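Local coordinates for cell wall surface anchor family protein (Streptococcus pneumoniae, PDB 4OQ1) that probably anchors the pilus of the bacterium to its cell wall as an ancillary pilin that includes CnaB-type domains, at residues A[30-35]-A[123-128]; A[198-203]-A[218-223]; A[278-283]-A[308-313]. The protein carries 3 engineered substitutions. One frame throughout, in Å; residues are numbered along the deposited sequence.

Contact 1 of 3, residues A[30-35]-A[123-128]; sequences LVLQLE and AEFLFE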
loop_
_atom_site.group_PDB
_atom_site.type_symbol
_atom_site.label_atom_id
_atom_site.label_comp_id
_atom_site.label_asym_id
_atom_site.label_seq_id
_atom_site.Cartn_x
_atom_site.Cartn_y
_atom_site.Cartn_z
ATOM N N LEU A 30 -19.796 -23.890 23.037
ATOM C CA LEU A 30 -18.472 -23.288 23.243
ATOM C C LEU A 30 -18.405 -21.916 22.520
ATOM O O LEU A 30 -18.748 -21.767 21.384
ATOM C CB LEU A 30 -17.357 -24.223 22.695
ATOM C CG LEU A 30 -15.926 -23.641 22.707
ATOM C CD1 LEU A 30 -15.328 -23.419 24.035
ATOM C CD2 LEU A 30 -15.048 -24.559 21.811
ATOM N N VAL A 31 -17.980 -20.919 23.275
ATOM C CA VAL A 31 -17.749 -19.544 22.752
ATOM C C VAL A 31 -16.184 -19.358 22.596
ATOM O O VAL A 31 -15.416 -19.681 23.542
ATOM C CB VAL A 31 -18.371 -18.505 23.769
ATOM C CG1 VAL A 31 -17.797 -17.112 23.630
ATOM C CG2 VAL A 31 -19.888 -18.421 23.632
ATOM N N LEU A 32 -15.739 -18.982 21.386
ATOM C CA LEU A 32 -14.340 -18.701 21.079
ATOM C C LEU A 32 -14.186 -17.208 20.762
ATOM O O LEU A 32 -14.836 -16.654 19.907
ATOM C CB LEU A 32 -13.868 -19.528 19.868
ATOM C CG LEU A 32 -13.838 -21.041 20.130
ATOM C CD1 LEU A 32 -13.620 -21.861 18.907
ATOM C CD2 LEU A 32 -12.756 -21.364 21.149
ATOM N N GLN A 33 -13.315 -16.539 21.489
ATOM C CA GLN A 33 -12.992 -15.164 21.200
ATOM C C GLN A 33 -11.599 -15.192 20.550
ATOM O O GLN A 33 -10.724 -15.956 20.954
ATOM C CB GLN A 33 -13.075 -14.370 22.508
ATOM C CG GLN A 33 -14.489 -14.194 23.025
ATOM C CD GLN A 33 -14.598 -13.824 24.502
ATOM O OE1 GLN A 33 -13.600 -13.654 25.208
ATOM N NE2 GLN A 33 -15.825 -13.637 24.966
ATOM N N LEU A 34 -11.395 -14.387 19.511
ATOM C CA LEU A 34 -10.164 -14.424 18.739
ATOM C C LEU A 34 -9.417 -13.080 18.760
ATOM O O LEU A 34 -10.046 -12.004 18.955
ATOM C CB LEU A 34 -10.463 -14.740 17.299
ATOM C CG LEU A 34 -11.319 -15.958 17.008
ATOM C CD1 LEU A 34 -11.412 -16.089 15.520
ATOM C CD2 LEU A 34 -10.782 -17.254 17.638
ATOM N N GLU A 35 -8.144 -13.150 18.438
ATOM C CA GLU A 35 -7.334 -11.961 18.180
ATOM C C GLU A 35 -7.845 -11.312 16.860
ATOM O O GLU A 35 -8.061 -11.984 15.836
ATOM C CB GLU A 35 -5.877 -12.338 18.050
ATOM C CG GLU A 35 -5.220 -13.078 19.264
ATOM C CD GLU A 35 -3.840 -13.654 18.954
ATOM O OE1 GLU A 35 -3.143 -13.267 18.004
ATOM O OE2 GLU A 35 -3.325 -14.511 19.706
ATOM N N ALA A 123 -4.815 -22.653 16.110
ATOM C CA ALA A 123 -4.940 -22.579 17.528
ATOM C C ALA A 123 -4.977 -24.013 18.140
ATOM O O ALA A 123 -5.838 -24.796 17.841
ATOM C CB ALA A 123 -6.194 -21.818 17.883
ATOM N N GLU A 124 -4.076 -24.283 19.045
ATOM C CA GLU A 124 -3.966 -25.538 19.667
ATOM C C GLU A 124 -4.325 -25.490 21.099
ATOM O O GLU A 124 -3.569 -24.885 21.885
ATOM C CB GLU A 124 -2.583 -26.020 19.533
ATOM C CG GLU A 124 -2.267 -26.250 18.026
ATOM C CD GLU A 124 -0.789 -26.654 17.760
ATOM O OE1 GLU A 124 -0.039 -26.907 18.711
ATOM O OE2 GLU A 124 -0.429 -26.718 16.566
ATOM N N PHE A 125 -5.453 -26.131 21.434
ATOM C CA PHE A 125 -5.869 -26.142 22.822
ATOM C C PHE A 125 -6.779 -27.323 23.108
ATOM O O PHE A 125 -7.296 -28.006 22.170
ATOM C CB PHE A 125 -6.566 -24.826 23.200
ATOM C CG PHE A 125 -7.753 -24.493 22.343
ATOM C CD1 PHE A 125 -7.641 -23.912 21.081
ATOM C CD2 PHE A 125 -9.025 -24.787 22.795
ATOM C CE1 PHE A 125 -8.766 -23.679 20.328
ATOM C CE2 PHE A 125 -10.133 -24.522 22.048
ATOM C CZ PHE A 125 -10.016 -23.929 20.834
ATOM N N LEU A 126 -7.105 -27.483 24.382
ATOM C CA LEU A 126 -8.088 -28.468 24.741
ATOM C C LEU A 126 -9.214 -27.712 25.359
ATOM O O LEU A 126 -9.004 -26.658 25.934
ATOM C CB LEU A 126 -7.552 -29.392 25.856
ATOM C CG LEU A 126 -6.367 -30.319 25.695
ATOM C CD1 LEU A 126 -6.260 -31.258 26.875
ATOM C CD2 LEU A 126 -6.548 -31.100 24.448
ATOM N N PHE A 127 -10.382 -28.266 25.214
ATOM C CA PHE A 127 -11.498 -27.872 26.056
ATOM C C PHE A 127 -12.290 -29.080 26.625
ATOM O O PHE A 127 -12.417 -30.100 25.979
ATOM C CB PHE A 127 -12.395 -26.852 25.315
ATOM C CG PHE A 127 -13.153 -27.370 24.136
ATOM C CD1 PHE A 127 -14.440 -27.889 24.282
ATOM C CD2 PHE A 127 -12.552 -27.423 22.897
ATOM C CE1 PHE A 127 -15.189 -28.316 23.195
ATOM C CE2 PHE A 127 -13.256 -27.913 21.793
ATOM C CZ PHE A 127 -14.555 -28.380 21.939
ATOM N N GLU A 128 -13.011 -28.869 27.741
ATOM C CA GLU A 128 -13.700 -30.010 28.342
ATOM C C GLU A 128 -15.129 -29.574 28.624
ATOM O O GLU A 128 -15.338 -28.488 29.177
ATOM C CB GLU A 128 -12.960 -30.468 29.575
ATOM C CG GLU A 128 -13.699 -31.595 30.283
ATOM C CD GLU A 128 -13.006 -32.097 31.494
ATOM O OE1 GLU A 128 -12.661 -33.269 31.475
ATOM O OE2 GLU A 128 -12.795 -31.330 32.458
#

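Contact 2 of 3, residues A[198-203]-A[218-223]; sequences RTLYTD and YRFKEV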
loop_
_atom_site.group_PDB
_atom_site.type_symbol
_atom_site.label_atom_id
_atom_site.label_comp_id
_atom_site.label_asym_id
_atom_site.label_seq_id
_atom_site.Cartn_x
_atom_site.Cartn_y
_atom_site.Cartn_z
ATOM N N ARG A 198 -4.497 0.018 -3.742
ATOM C CA ARG A 198 -4.055 1.000 -2.762
ATOM C C ARG A 198 -2.633 1.510 -3.078
ATOM O O ARG A 198 -1.766 0.772 -3.573
ATOM C CB ARG A 198 -4.124 0.465 -1.328
ATOM C CG ARG A 198 -5.506 0.032 -0.886
ATOM C CD ARG A 198 -5.509 -0.672 0.440
ATOM N NE ARG A 198 -4.951 0.186 1.497
ATOM C CZ ARG A 198 -4.586 -0.225 2.723
ATOM N NH1 ARG A 198 -4.724 -1.504 3.100
ATOM N NH2 ARG A 198 -4.057 0.640 3.567
ATOM N N THR A 199 -2.431 2.787 -2.787
ATOM C CA THR A 199 -1.125 3.367 -2.757
ATOM C C THR A 199 -0.642 3.279 -1.370
ATOM O O THR A 199 -1.384 3.591 -0.424
ATOM C CB THR A 199 -1.138 4.800 -3.278
ATOM O OG1 THR A 199 -1.629 4.739 -4.634
ATOM C CG2 THR A 199 0.220 5.378 -3.325
ATOM N N LEU A 200 0.605 2.848 -1.234
ATOM C CA LEU A 200 1.266 2.701 0.102
ATOM C C LEU A 200 2.167 3.914 0.284
ATOM O O LEU A 200 2.944 4.243 -0.590
ATOM C CB LEU A 200 2.153 1.419 0.047
ATOM C CG LEU A 200 1.655 0.004 -0.213
ATOM C CD1 LEU A 200 1.120 -0.278 -1.612
ATOM C CD2 LEU A 200 2.685 -1.073 0.023
ATOM N N TYR A 201 2.194 4.563 1.473
ATOM C CA TYR A 201 2.943 5.764 1.644
ATOM C C TYR A 201 3.970 5.606 2.754
ATOM O O TYR A 201 3.648 5.089 3.811
ATOM C CB TYR A 201 1.981 6.984 2.096
ATOM C CG TYR A 201 1.044 7.390 0.996
ATOM C CD1 TYR A 201 -0.192 6.816 0.913
ATOM C CD2 TYR A 201 1.435 8.269 0.010
ATOM C CE1 TYR A 201 -1.060 7.119 -0.126
ATOM C CE2 TYR A 201 0.606 8.574 -1.086
ATOM C CZ TYR A 201 -0.664 8.068 -1.119
ATOM O OH TYR A 201 -1.508 8.316 -2.202
ATOM N N THR A 202 5.151 6.097 2.497
ATOM C CA THR A 202 6.254 6.195 3.490
ATOM C C THR A 202 5.826 6.928 4.699
ATOM O O THR A 202 5.209 7.997 4.536
ATOM C CB THR A 202 7.600 6.689 2.929
ATOM O OG1 THR A 202 7.603 8.065 2.395
ATOM C CG2 THR A 202 8.086 5.684 1.828
ATOM N N ASP A 203 6.349 6.485 5.854
ATOM C CA ASP A 203 5.987 7.058 7.178
ATOM C C ASP A 203 7.017 8.097 7.562
ATOM O O ASP A 203 7.865 8.446 6.772
ATOM C CB ASP A 203 5.846 5.990 8.280
ATOM C CG ASP A 203 7.148 5.224 8.564
ATOM O OD1 ASP A 203 8.239 5.630 8.164
ATOM O OD2 ASP A 203 7.057 4.146 9.179
ATOM N N TYR A 218 8.490 -9.644 -6.102
ATOM C CA TYR A 218 7.630 -8.449 -5.987
ATOM C C TYR A 218 8.386 -7.226 -6.545
ATOM O O TYR A 218 9.586 -7.244 -6.673
ATOM C CB TYR A 218 7.189 -8.179 -4.501
ATOM C CG TYR A 218 6.297 -9.264 -3.983
ATOM C CD1 TYR A 218 6.859 -10.367 -3.341
ATOM C CD2 TYR A 218 4.931 -9.247 -4.210
ATOM C CE1 TYR A 218 6.076 -11.392 -2.904
ATOM C CE2 TYR A 218 4.109 -10.304 -3.817
ATOM C CZ TYR A 218 4.693 -11.379 -3.128
ATOM O OH TYR A 218 3.880 -12.415 -2.650
ATOM N N ARG A 219 7.620 -6.151 -6.742
ATOM C CA ARG A 219 8.141 -4.874 -7.229
ATOM C C ARG A 219 7.341 -3.747 -6.556
ATOM O O ARG A 219 6.093 -3.775 -6.555
ATOM C CB ARG A 219 7.893 -4.918 -8.679
ATOM C CG ARG A 219 8.339 -3.799 -9.530
ATOM C CD ARG A 219 8.232 -4.389 -10.954
ATOM N NE ARG A 219 9.287 -5.306 -11.384
ATOM C CZ ARG A 219 9.238 -5.989 -12.537
ATOM N NH1 ARG A 219 8.171 -5.953 -13.288
ATOM N NH2 ARG A 219 10.194 -6.797 -12.914
ATOM N N PHE A 220 8.083 -2.794 -5.967
ATOM C CA PHE A 220 7.509 -1.576 -5.463
ATOM C C PHE A 220 7.668 -0.466 -6.551
ATOM O O PHE A 220 8.788 -0.182 -6.962
ATOM C CB PHE A 220 8.189 -1.149 -4.168
ATOM C CG PHE A 220 7.791 -1.893 -2.983
ATOM C CD1 PHE A 220 6.852 -1.374 -2.112
ATOM C CD2 PHE A 220 8.477 -3.051 -2.599
ATOM C CE1 PHE A 220 6.513 -2.060 -0.950
ATOM C CE2 PHE A 220 8.148 -3.713 -1.417
ATOM C CZ PHE A 220 7.160 -3.222 -0.613
ATOM N N LYS A 221 6.547 0.076 -7.052
ATOM C CA LYS A 221 6.561 1.093 -8.065
ATOM C C LYS A 221 6.266 2.432 -7.537
ATOM O O LYS A 221 5.269 2.619 -6.860
ATOM C CB LYS A 221 5.537 0.782 -9.171
ATOM C CG LYS A 221 5.505 -0.639 -9.624
ATOM C CD LYS A 221 4.425 -0.818 -10.684
ATOM C CE LYS A 221 4.685 -0.095 -11.986
ATOM N NZ LYS A 221 5.816 -0.785 -12.656
ATOM N N GLU A 222 7.150 3.394 -7.809
ATOM C CA GLU A 222 7.017 4.742 -7.194
ATOM C C GLU A 222 6.028 5.638 -7.958
ATOM O O GLU A 222 6.427 6.561 -8.675
ATOM C CB GLU A 222 8.372 5.425 -7.082
ATOM C CG GLU A 222 8.316 6.689 -6.292
ATOM C CD GLU A 222 9.702 7.227 -5.897
ATOM O OE1 GLU A 222 10.701 6.547 -6.100
ATOM O OE2 GLU A 222 9.740 8.393 -5.450
ATOM N N VAL A 223 4.751 5.387 -7.767
ATOM C CA VAL A 223 3.697 6.041 -8.500
ATOM C C VAL A 223 3.445 7.453 -8.062
ATOM O O VAL A 223 2.962 8.228 -8.867
ATOM C CB VAL A 223 2.352 5.233 -8.442
ATOM C CG1 VAL A 223 2.539 3.957 -9.223
ATOM C CG2 VAL A 223 1.873 5.038 -6.989
#

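Contact 3 of 3, residues A[278-283]-A[308-313]; sequences FKVMKE and FRVEGL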
loop_
_atom_site.group_PDB
_atom_site.type_symbol
_atom_site.label_atom_id
_atom_site.label_comp_id
_atom_site.label_asym_id
_atom_site.label_seq_id
_atom_site.Cartn_x
_atom_site.Cartn_y
_atom_site.Cartn_z
ATOM N N PHE A 278 0.067 32.650 -20.781
ATOM C CA PHE A 278 0.571 31.335 -20.868
ATOM C C PHE A 278 0.309 30.449 -19.664
ATOM O O PHE A 278 0.352 30.907 -18.469
ATOM C CB PHE A 278 2.066 31.325 -21.090
ATOM C CG PHE A 278 2.551 32.216 -22.199
ATOM C CD1 PHE A 278 2.792 31.688 -23.477
ATOM C CD2 PHE A 278 2.843 33.532 -21.962
ATOM C CE1 PHE A 278 3.317 32.507 -24.489
ATOM C CE2 PHE A 278 3.313 34.362 -22.982
ATOM C CZ PHE A 278 3.551 33.816 -24.249
ATOM N N LYS A 279 0.155 29.167 -19.934
ATOM C CA LYS A 279 0.159 28.185 -18.839
ATOM C C LYS A 279 1.453 27.493 -18.797
ATOM O O LYS A 279 1.983 27.098 -19.866
ATOM C CB LYS A 279 -0.994 27.205 -19.067
ATOM C CG LYS A 279 -1.195 26.189 -18.002
ATOM C CD LYS A 279 -2.484 25.412 -18.249
ATOM C CE LYS A 279 -3.772 26.230 -18.058
ATOM N NZ LYS A 279 -5.038 25.448 -18.337
ATOM N N VAL A 280 2.044 27.361 -17.586
ATOM C CA VAL A 280 3.318 26.701 -17.522
ATOM C C VAL A 280 3.180 25.194 -17.442
ATOM O O VAL A 280 2.447 24.736 -16.636
ATOM C CB VAL A 280 4.148 27.203 -16.304
ATOM C CG1 VAL A 280 5.460 26.492 -16.320
ATOM C CG2 VAL A 280 4.342 28.731 -16.337
ATOM N N MET A 281 3.844 24.437 -18.293
ATOM C CA MET A 281 3.677 22.974 -18.356
ATOM C C MET A 281 4.985 22.247 -18.374
ATOM O O MET A 281 6.001 22.791 -18.791
ATOM C CB MET A 281 3.039 22.573 -19.679
ATOM C CG MET A 281 1.946 23.497 -20.141
ATOM S SD MET A 281 0.357 22.887 -19.571
ATOM C CE MET A 281 -0.464 23.143 -21.099
ATOM N N LYS A 282 4.937 20.982 -17.966
ATOM C CA LYS A 282 6.001 20.027 -18.197
ATOM C C LYS A 282 5.514 18.984 -19.163
ATOM O O LYS A 282 4.336 18.903 -19.441
ATOM C CB LYS A 282 6.572 19.442 -16.932
ATOM C CG LYS A 282 5.639 18.809 -15.911
ATOM C CD LYS A 282 6.299 18.905 -14.516
ATOM C CE LYS A 282 5.453 18.306 -13.388
ATOM N NZ LYS A 282 5.582 16.821 -13.352
ATOM N N GLU A 283 6.415 18.238 -19.744
ATOM C CA GLU A 283 5.976 17.183 -20.568
ATOM C C GLU A 283 6.264 15.860 -19.895
ATOM O O GLU A 283 7.313 15.691 -19.347
ATOM C CB GLU A 283 6.620 17.208 -21.921
ATOM C CG GLU A 283 6.110 16.098 -22.822
ATOM C CD GLU A 283 7.171 15.086 -23.018
ATOM O OE1 GLU A 283 8.236 15.619 -23.248
ATOM O OE2 GLU A 283 6.972 13.837 -22.892
ATOM N N PHE A 308 6.921 39.026 -17.162
ATOM C CA PHE A 308 6.389 37.972 -16.349
ATOM C C PHE A 308 7.514 37.031 -15.956
ATOM O O PHE A 308 8.608 37.053 -16.512
ATOM C CB PHE A 308 5.223 37.259 -17.042
ATOM C CG PHE A 308 5.601 36.578 -18.351
ATOM C CD1 PHE A 308 5.709 37.286 -19.514
ATOM C CD2 PHE A 308 5.790 35.187 -18.393
ATOM C CE1 PHE A 308 6.034 36.634 -20.663
ATOM C CE2 PHE A 308 6.099 34.551 -19.600
ATOM C CZ PHE A 308 6.210 35.278 -20.680
ATOM N N ARG A 309 7.192 36.107 -15.046
ATOM C CA ARG A 309 8.184 35.423 -14.303
ATOM C C ARG A 309 7.635 34.084 -13.741
ATOM O O ARG A 309 6.487 33.982 -13.498
ATOM C CB ARG A 309 8.498 36.335 -13.118
ATOM C CG ARG A 309 9.744 36.031 -12.427
ATOM C CD ARG A 309 10.067 37.184 -11.479
ATOM N NE ARG A 309 11.379 36.920 -10.938
ATOM C CZ ARG A 309 11.601 36.330 -9.772
ATOM N NH1 ARG A 309 12.847 36.112 -9.365
ATOM N NH2 ARG A 309 10.584 35.983 -9.002
ATOM N N VAL A 310 8.518 33.106 -13.633
ATOM C CA VAL A 310 8.268 31.854 -12.875
ATOM C C VAL A 310 9.413 31.725 -11.842
ATOM O O VAL A 310 10.593 31.945 -12.143
ATOM C CB VAL A 310 8.229 30.605 -13.782
ATOM C CG1 VAL A 310 7.277 30.825 -14.920
ATOM C CG2 VAL A 310 9.611 30.289 -14.355
ATOM N N GLU A 311 9.021 31.445 -10.620
ATOM C CA GLU A 311 9.981 31.394 -9.547
ATOM C C GLU A 311 9.868 30.080 -8.741
ATOM O O GLU A 311 8.787 29.487 -8.616
ATOM C CB GLU A 311 9.776 32.625 -8.646
ATOM C CG GLU A 311 10.641 32.590 -7.377
ATOM C CD GLU A 311 10.626 33.896 -6.572
ATOM O OE1 GLU A 311 9.779 34.777 -6.875
ATOM O OE2 GLU A 311 11.468 34.039 -5.634
ATOM N N GLY A 312 10.981 29.681 -8.151
ATOM C CA GLY A 312 11.047 28.423 -7.400
ATOM C C GLY A 312 10.993 27.350 -8.469
ATOM O O GLY A 312 11.517 27.505 -9.547
ATOM N N LEU A 313 10.361 26.253 -8.279
ATOM C CA LEU A 313 10.382 25.421 -9.499
ATOM C C LEU A 313 11.728 24.656 -9.787
ATOM O O LEU A 313 12.828 25.172 -10.041
ATOM C CB LEU A 313 9.886 26.281 -10.674
ATOM C CG LEU A 313 9.694 25.671 -12.024
ATOM C CD1 LEU A 313 8.633 26.425 -12.821
ATOM C CD2 LEU A 313 11.039 25.755 -12.655
#

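Contact 1 of 3, residues A[30-35]-A[123-128]
The Phe127 ring carries Leu30 on one of its faces, with methyl CD2 sitting 3.7 Å from the ring centroid and only 8° off the ring normal. This CH-pi contact is consistent with a sandwich- or barrel-like N-terminal domain in which the sheet folds over so that strands 28-33 and 120-129 face each other. No hydrogen bond links the two segments, and the CA atoms of Leu30 and Phe127 are 8.8 Å apart, a gap filled by side chains. The second ring, Phe125, is met less squarely: Leu32 CD2 comes obliquely to its far end, 3.8 Å from Phe125 CZ.

On each strand the two participating residues are alternate ones, so all four side chains leave their backbones toward the opposing strand. Phe127 holds CG between its backbone N and carbonyl carbon (chi1 68°), while in Leu30 CG is anti to N (chi1 174°), a pairing that delivers the leucine branch to the middle of the ring.

Other strands complete the packing. Tyr108 brings a further ring to Phe127, Val110 touches both phenylalanines, and Ile139 of the neighbouring strand 137-140 touches Leu30 and Phe127. Lying so nearly over the ring centre, Leu30 CD2 is at similar range from all six ring carbons, from 3.8 Å between Leu30 CD2 and Phe127 CE2 to 4.2 Å between Leu30 CD2 and Phe127 CD1.

Contact 2 of 3, residues A[198-203]-A[218-223]
Thr199 and Val223 meet through methyl groups that their first torsions push into the gap between the segments. In Thr199 a chi1 of -60° sets OG1 beside the backbone N and turns CG2 anti to that nitrogen; in Val223 the contacting branch CG2 falls between N and the carbonyl carbon. The two methyls reach for each other tip to tip, with Thr199 CG2 4.0 Å from Val223 CG2. The threonine hydroxyl takes no part here and is hydrogen-bonded to Lys169 NZ.

Deeper inside, the side chains of Leu200 and Phe220 run at about a right angle, and Leu200 CD2 meets the Phe220 ring at a slant to its plane, 4.1 Å from Phe220 CE1. Both residues are buried, whereas Val223 is exposed, so the contact runs from the interior to the surface.

An inverse gamma turn centred on Glu222, with a weak bond from Val223 N to Lys221 O (3.0 Å), kinks the strand before Val223. The buried Glu222 side chain touches Phe168 and also Lys155 of the first strand of this domain, a placement consistent with the E-box glutamate of pilin CnaB domains, which assists isopeptide bond formation.

The segments do not hydrogen-bond to each other; each pairs instead with strand 167-174, Leu200 through Phe168 and Arg219 through Val171. Neighbours once removed in a sheet, with Phe220 reaching Leu153 on strand 150-157 of the facing sheet, are consistent with the CnaB sandwich, a reversed immunoglobulin-like fold.

Contact 3 of 3, residues A[278-283]-A[308-313]
The rings of Phe278 and Phe308 are nearly parallel, with planes at 22°, but strongly offset, centroids 5.5 Å from each other, so that little of one ring lies over the other. They touch near their ends, Phe278 CE2 being 3.8 Å from Phe308 CZ. The Phe308 ring is thrown inward by a chi1 of 62°, which places CG between the backbone N and the carbonyl carbon, and it also meets the ring of Phe262.

Two residues further along each strand, the valines repeat the contact with methyls: Val280 CG2 and Val310 CG1 are 3.9 Å apart. All four of these side chains are buried, and no hydrogen bond joins the segments.

A salt bridge links two residues of 308-313 that alternate with the packed ones. Arg309 NH2 forms a hydrogen-bonded salt bridge with Glu311 OE1 (2.6 Å), which lies in the guanidinium plane but is approached from well above the carboxylate plane. Arg309 NE also pairs with Asp261 OD1.

Strand 277-284 belongs to one sheet and strand 307-310 to the other, so this pairing is sheet-to-sheet packing in the hydrophobic core of a CnaB-type beta sandwich.

How the contacts relate
The three contacts follow one another along the chain, each closing before the next opens, and none touches another. Contact 1 lies in the N-terminal domain, contact 2 in the middle one and contact 3 in the last, with centres about 38 Å apart between 1 and 2 and about 29 Å between 2 and 3. The outer pair is separated by about 65 Å between centres, on opposite sides of the chain's centre, as expected of an elongated pilin with domains in a row. Contacts 2 and 3 come closest, nearest atoms about 10 Å apart. Contact 3 is wholly buried and contact 1 largely so, whereas contact 2 reaches the surface at Val223; all three rely on apolar side chains.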